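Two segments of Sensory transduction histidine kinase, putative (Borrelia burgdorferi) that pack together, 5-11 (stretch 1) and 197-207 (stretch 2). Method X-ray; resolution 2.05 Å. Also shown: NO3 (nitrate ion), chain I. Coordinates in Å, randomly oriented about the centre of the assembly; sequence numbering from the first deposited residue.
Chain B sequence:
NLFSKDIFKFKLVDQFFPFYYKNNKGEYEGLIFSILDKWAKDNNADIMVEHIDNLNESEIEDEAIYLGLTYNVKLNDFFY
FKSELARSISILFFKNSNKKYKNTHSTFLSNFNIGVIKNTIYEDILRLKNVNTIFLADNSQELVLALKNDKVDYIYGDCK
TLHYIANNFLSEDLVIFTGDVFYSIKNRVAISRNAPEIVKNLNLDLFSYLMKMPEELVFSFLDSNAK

Stretch 1 5-11: KDIFKFK
Stretch 2 (197-207) EIVKNLNLDLF

A β-strand packs against a helical turn and the non-regular segment that follows it; touching residues lie at least 190 apart in the same chain. The two surfaces bury 299 Å² in sum, and no hydrogen bond crosses between them. Stretch 1 runs extended from I7 to K11, with phi between -128° and -100° and psi between 113° and 142°. Stretch 2 begins as helix at E197-K200 (phi -61° to -81°, psi -25° to -42°), where L202 N donates to V199 O at 3.0 Å and N201 N makes a weak bond to E197 O at 3.2 Å. At L202 the chain opens out (-65/141), and it remains extended through N203 (-89/103). In register, CA of D6 lies 9.1 Å from CA of I198, CA of F8 8.1 Å from CA of V199, and CA of F10 11.1 Å from CA of L204; the pairs ascend together, so both stretches advance in the same overall sense.

K5 (-73/122), its side chain t, t, m, t, is out of reach. D6 (-76/159) directs its CB toward stretch 2; with chi1 m and chi2 -37°, its OD2 comes 3.5 Å from CD1 of I198, a polar atom against a methyl. I7, chi1 and chi2 both t, points its CB away, between D6 and F8, whose CB atoms point toward stretch 2.

F8 (-128/142) is the centre of the contact, buried and covered over 86 Å². With chi1 m and chi2 -73°, its ring meets three aliphatic side chains. I198, t at both chi angles, places CG1 at the ring edge, 3.7 Å from F8 CZ. L202 (m, t) sets CD1 over one face, 3.7 Å from the ring centroid and only 11° off the normal, a CH-pi contact; the same methyl carbon is 3.7 Å from F8 CE1. V199, chi1 t, approaches obliquely, its CG2 4.4 Å from F8 CE1.

K9, t throughout, is out of reach, its NZ hydrogen-bonded elsewhere in the structure. F10 (-108/125; chi1 -75°, chi2 -97°) sends its CB sideways, yet its ring comes nearer: CE1 lies 4.4 Å from CD1 of L206 (-69/-30; m, t), a looser apolar contact. L204 (-99/42; m, t) also sends its CB sideways, but its end comes nearer, CD2 stopping 4.6 Å from CZ of F10.

On stretch 2, a nitrate, probably from the crystallisation liquor, accepts a hydrogen bond at O2 from L204 N at 3.2 Å, while its O1 lies 3.0 Å from D205 N.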

ATOM      1  N   LYS B   5      18.138 -19.332 -23.817  1.00 73.45           N
ATOM      2  CA  LYS B   5      17.315 -18.625 -22.843  1.00 68.75           C
ATOM      3  C   LYS B   5      17.972 -18.652 -21.468  1.00 65.50           C
ATOM      4  O   LYS B   5      18.248 -19.721 -20.921  1.00 63.05           O
ATOM      5  CB  LYS B   5      15.913 -19.238 -22.773  1.00 67.72           C
ATOM      6  CG  LYS B   5      14.951 -18.475 -21.871  1.00 67.72           C
ATOM      7  CD  LYS B   5      13.594 -19.154 -21.783  1.00 68.61           C
ATOM      8  CE  LYS B   5      12.807 -19.020 -23.074  1.00 69.73           C
ATOM      9  NZ  LYS B   5      11.452 -19.626 -22.952  1.00 69.70           N
ATOM     10  N   ASP B   6      18.219 -17.469 -20.917  1.00 66.45           N
ATOM     11  CA  ASP B   6      18.858 -17.340 -19.612  1.00 68.43           C
ATOM     12  C   ASP B   6      17.886 -17.664 -18.485  1.00 63.11           C
ATOM     13  O   ASP B   6      16.669 -17.610 -18.666  1.00 65.66           O
ATOM     14  CB  ASP B   6      19.407 -15.924 -19.424  1.00 73.38           C
ATOM     15  CG  ASP B   6      20.450 -15.559 -20.459  1.00 78.57           C
ATOM     16  OD1 ASP B   6      21.248 -16.441 -20.842  1.00 80.49           O
ATOM     17  OD2 ASP B   6      20.474 -14.387 -20.890  1.00 80.16           O
ATOM     18  N   ILE B   7      18.437 -17.995 -17.319  1.00 56.21           N
ATOM     19  CA  ILE B   7      17.641 -18.267 -16.128  1.00 52.33           C
ATOM     20  C   ILE B   7      18.149 -17.411 -14.968  1.00 49.88           C
ATOM     21  O   ILE B   7      19.353 -17.335 -14.728  1.00 50.75           O
ATOM     22  CB  ILE B   7      17.681 -19.766 -15.753  1.00 55.24           C
ATOM     23  CG1 ILE B   7      16.943 -20.010 -14.434  1.00 56.03           C
ATOM     24  CG2 ILE B   7      19.122 -20.267 -15.667  1.00 59.48           C
ATOM     25  CD1 ILE B   7      16.656 -21.471 -14.158  1.00 58.47           C
ATOM     26  N   PHE B   8      17.227 -16.754 -14.267  1.00 46.97           N
ATOM     27  CA  PHE B   8      17.585 -15.842 -13.182  1.00 45.93           C
ATOM     28  C   PHE B   8      16.836 -16.176 -11.897  1.00 44.92           C
ATOM     29  O   PHE B   8      15.663 -16.544 -11.924  1.00 48.35           O
ATOM     30  CB  PHE B   8      17.304 -14.393 -13.586  1.00 44.57           C
ATOM     31  CG  PHE B   8      18.121 -13.922 -14.755  1.00 46.57           C
ATOM     32  CD1 PHE B   8      19.472 -13.652 -14.608  1.00 47.81           C
ATOM     33  CD2 PHE B   8      17.539 -13.749 -16.000  1.00 48.09           C
ATOM     34  CE1 PHE B   8      20.229 -13.222 -15.682  1.00 49.24           C
ATOM     35  CE2 PHE B   8      18.291 -13.316 -17.078  1.00 49.22           C
ATOM     36  CZ  PHE B   8      19.637 -13.053 -16.918  1.00 49.88           C
ATOM     37  N   LYS B   9      17.531 -16.035 -10.774  1.00 42.33           N
ATOM     38  CA  LYS B   9      16.966 -16.336  -9.466  1.00 42.34           C
ATOM     39  C   LYS B   9      16.531 -15.059  -8.755  1.00 39.15           C
ATOM     40  O   LYS B   9      17.314 -14.118  -8.612  1.00 39.62           O
ATOM     41  CB  LYS B   9      17.985 -17.097  -8.618  1.00 50.29           C
ATOM     42  CG  LYS B   9      17.453 -17.606  -7.292  1.00 59.35           C
ATOM     43  CD  LYS B   9      18.478 -18.503  -6.613  1.00 70.28           C
ATOM     44  CE  LYS B   9      17.928 -19.133  -5.346  1.00 78.42           C
ATOM     45  NZ  LYS B   9      18.904 -20.075  -4.729  1.00 84.19           N
ATOM     46  N   PHE B  10      15.274 -15.032  -8.323  1.00 36.83           N
ATOM     47  CA  PHE B  10      14.747 -13.935  -7.522  1.00 36.94           C
ATOM     48  C   PHE B  10      14.549 -14.389  -6.081  1.00 38.95           C
ATOM     49  O   PHE B  10      13.871 -15.385  -5.823  1.00 41.84           O
ATOM     50  CB  PHE B  10      13.427 -13.424  -8.104  1.00 36.41           C
ATOM     51  CG  PHE B  10      13.592 -12.595  -9.349  1.00 37.16           C
ATOM     52  CD1 PHE B  10      13.605 -11.213  -9.279  1.00 37.53           C
ATOM     53  CD2 PHE B  10      13.734 -13.199 -10.586  1.00 37.08           C
ATOM     54  CE1 PHE B  10      13.756 -10.444 -10.424  1.00 37.55           C
ATOM     55  CE2 PHE B  10      13.887 -12.439 -11.732  1.00 37.37           C
ATOM     56  CZ  PHE B  10      13.896 -11.057 -11.650  1.00 37.39           C
ATOM     57  N   LYS B  11      15.156 -13.664  -5.147  1.00 38.70           N
ATOM     58  CA  LYS B  11      14.989 -13.952  -3.725  1.00 42.07           C
ATOM     59  C   LYS B  11      14.034 -12.954  -3.082  1.00 39.40           C
ATOM     60  O   LYS B  11      14.336 -11.762  -2.984  1.00 37.77           O
ATOM     61  CB  LYS B  11      16.337 -13.931  -3.004  1.00 49.83           C
ATOM     62  CG  LYS B  11      17.149 -15.202  -3.190  1.00 58.04           C
ATOM     63  CD  LYS B  11      18.328 -15.248  -2.234  1.00 65.77           C
ATOM     64  CE  LYS B  11      19.131 -16.524  -2.391  1.00 71.05           C
ATOM     65  NZ  LYS B  11      18.332 -17.743  -2.089  1.00 73.65           N
ATOM     66  N   GLU B 197      28.015 -10.123 -14.673  1.00 61.06           N
ATOM     67  CA  GLU B 197      27.794  -9.092 -15.681  1.00 62.06           C
ATOM     68  C   GLU B 197      26.424  -9.246 -16.335  1.00 59.65           C
ATOM     69  O   GLU B 197      25.792  -8.260 -16.714  1.00 63.35           O
ATOM     70  CB  GLU B 197      28.891  -9.143 -16.746  1.00 64.48           C
ATOM     71  N   ILE B 198      25.972 -10.489 -16.462  1.00 53.72           N
ATOM     72  CA  ILE B 198      24.685 -10.779 -17.083  1.00 53.26           C
ATOM     73  C   ILE B 198      23.536 -10.212 -16.250  1.00 53.65           C
ATOM     74  O   ILE B 198      22.495  -9.842 -16.791  1.00 52.49           O
ATOM     75  CB  ILE B 198      24.482 -12.301 -17.282  1.00 55.36           C
ATOM     76  CG1 ILE B 198      23.150 -12.578 -17.985  1.00 56.60           C
ATOM     77  CG2 ILE B 198      24.555 -13.038 -15.948  1.00 54.68           C
ATOM     78  CD1 ILE B 198      22.973 -14.018 -18.428  1.00 57.24           C
ATOM     79  N   VAL B 199      23.734 -10.138 -14.937  1.00 56.83           N
ATOM     80  CA  VAL B 199      22.717  -9.605 -14.036  1.00 57.16           C
ATOM     81  C   VAL B 199      22.747  -8.080 -14.038  1.00 55.02           C
ATOM     82  O   VAL B 199      21.701  -7.432 -14.055  1.00 56.69           O
ATOM     83  CB  VAL B 199      22.911 -10.123 -12.593  1.00 59.20           C
ATOM     84  CG1 VAL B 199      21.871  -9.518 -11.648  1.00 59.63           C
ATOM     85  CG2 VAL B 199      22.833 -11.641 -12.558  1.00 58.65           C
ATOM     86  N   LYS B 200      23.949  -7.513 -14.022  1.00 50.01           N
ATOM     87  CA  LYS B 200      24.115  -6.065 -13.989  1.00 49.86           C
ATOM     88  C   LYS B 200      23.547  -5.398 -15.240  1.00 48.49           C
ATOM     89  O   LYS B 200      23.183  -4.223 -15.212  1.00 45.73           O
ATOM     90  CB  LYS B 200      25.592  -5.700 -13.838  1.00 56.32           C
ATOM     91  CG  LYS B 200      26.188  -6.062 -12.488  1.00 63.63           C
ATOM     92  CD  LYS B 200      27.636  -5.611 -12.389  1.00 74.60           C
ATOM     93  CE  LYS B 200      28.202  -5.844 -10.997  1.00 82.74           C
ATOM     94  NZ  LYS B 200      29.632  -5.439 -10.896  1.00 89.35           N
ATOM     95  N   ASN B 201      23.474  -6.153 -16.332  1.00 52.44           N
ATOM     96  CA  ASN B 201      22.979  -5.622 -17.597  1.00 58.08           C
ATOM     97  C   ASN B 201      21.459  -5.674 -17.692  1.00 58.95           C
ATOM     98  O   ASN B 201      20.863  -5.039 -18.563  1.00 61.28           O
ATOM     99  CB  ASN B 201      23.594  -6.390 -18.769  1.00 59.93           C
ATOM    100  N   LEU B 202      20.832  -6.432 -16.798  1.00 56.56           N
ATOM    101  CA  LEU B 202      19.381  -6.566 -16.804  1.00 54.47           C
ATOM    102  C   LEU B 202      18.691  -5.247 -16.492  1.00 54.48           C
ATOM    103  O   LEU B 202      19.149  -4.478 -15.646  1.00 53.74           O
ATOM    104  CB  LEU B 202      18.928  -7.618 -15.790  1.00 51.41           C
ATOM    105  CG  LEU B 202      19.258  -9.082 -16.081  1.00 48.75           C
ATOM    106  CD1 LEU B 202      18.794  -9.945 -14.921  1.00 45.84           C
ATOM    107  CD2 LEU B 202      18.617  -9.540 -17.382  1.00 48.47           C
ATOM    108  N   ASN B 203      17.588  -4.993 -17.189  1.00 56.98           N
ATOM    109  CA  ASN B 203      16.688  -3.903 -16.844  1.00 58.54           C
ATOM    110  C   ASN B 203      15.647  -4.422 -15.859  1.00 52.40           C
ATOM    111  O   ASN B 203      14.716  -5.128 -16.247  1.00 50.31           O
ATOM    112  CB  ASN B 203      16.018  -3.331 -18.095  1.00 66.73           C
ATOM    113  CG  ASN B 203      15.117  -2.150 -17.787  1.00 72.83           C
ATOM    114  OD1 ASN B 203      15.181  -1.569 -16.703  1.00 75.68           O
ATOM    115  ND2 ASN B 203      14.273  -1.784 -18.746  1.00 74.88           N
ATOM    116  N   LEU B 204      15.822  -4.084 -14.586  1.00 49.64           N
ATOM    117  CA  LEU B 204      14.973  -4.613 -13.523  1.00 47.11           C
ATOM    118  C   LEU B 204      13.871  -3.636 -13.122  1.00 46.22           C
ATOM    119  O   LEU B 204      13.582  -3.466 -11.937  1.00 44.13           O
ATOM    120  CB  LEU B 204      15.825  -4.969 -12.301  1.00 46.24           C
ATOM    121  CG  LEU B 204      16.912  -6.023 -12.539  1.00 45.66           C
ATOM    122  CD1 LEU B 204      17.734  -6.234 -11.278  1.00 46.41           C
ATOM    123  CD2 LEU B 204      16.305  -7.339 -13.002  1.00 43.77           C
ATOM    124  N   ASP B 205      13.253  -3.004 -14.114  1.00 48.06           N
ATOM    125  CA  ASP B 205      12.133  -2.105 -13.863  1.00 50.61           C
ATOM    126  C   ASP B 205      10.842  -2.919 -13.810  1.00 46.08           C
ATOM    127  O   ASP B 205      10.051  -2.919 -14.753  1.00 45.99           O
ATOM    128  CB  ASP B 205      12.053  -1.017 -14.941  1.00 59.14           C
ATOM    129  CG  ASP B 205      11.153   0.142 -14.541  1.00 65.31           C
ATOM    130  OD1 ASP B 205      10.356  -0.013 -13.590  1.00 65.44           O
ATOM    131  OD2 ASP B 205      11.242   1.212 -15.179  1.00 69.86           O
ATOM    132  N   LEU B 206      10.642  -3.621 -12.699  1.00 45.87           N
ATOM    133  CA  LEU B 206       9.480  -4.487 -12.541  1.00 39.81           C
ATOM    134  C   LEU B 206       8.197  -3.672 -12.426  1.00 42.29           C
ATOM    135  O   LEU B 206       7.128  -4.125 -12.832  1.00 41.88           O
ATOM    136  CB  LEU B 206       9.645  -5.380 -11.308  1.00 38.13           C
ATOM    137  CG  LEU B 206      10.888  -6.270 -11.288  1.00 38.20           C
ATOM    138  CD1 LEU B 206      10.978  -7.029  -9.970  1.00 38.84           C
ATOM    139  CD2 LEU B 206      10.886  -7.240 -12.461  1.00 39.52           C
ATOM    140  N   PHE B 207       8.309  -2.467 -11.880  1.00 41.35           N
ATOM    141  CA  PHE B 207       7.148  -1.610 -11.671  1.00 46.59           C
ATOM    142  C   PHE B 207       6.474  -1.226 -12.985  1.00 47.32           C
ATOM    143  O   PHE B 207       5.262  -1.021 -13.030  1.00 47.23           O
ATOM    144  CB  PHE B 207       7.553  -0.346 -10.908  1.00 55.09           C
ATOM    145  CG  PHE B 207       6.426   0.630 -10.718  1.00 64.52           C
ATOM    146  CD1 PHE B 207       5.508   0.457  -9.697  1.00 66.24           C
ATOM    147  CD2 PHE B 207       6.288   1.722 -11.561  1.00 71.81           C
ATOM    148  CE1 PHE B 207       4.470   1.354  -9.520  1.00 69.93           C
ATOM    149  CE2 PHE B 207       5.252   2.622 -11.388  1.00 75.36           C
ATOM    150  CZ  PHE B 207       4.342   2.438 -10.367  1.00 74.06           C
TER
HETATM  151  N   NO3 I 301      16.765  -0.975 -13.484  1.00169.01           N
HETATM  152  O1  NO3 I 301      15.557  -1.094 -13.838  1.00169.13           O
HETATM  153  O2  NO3 I 301      17.677  -1.557 -14.140  1.00169.10           O
HETATM  154  O3  NO3 I 301      17.062  -0.274 -12.474  1.00168.83           O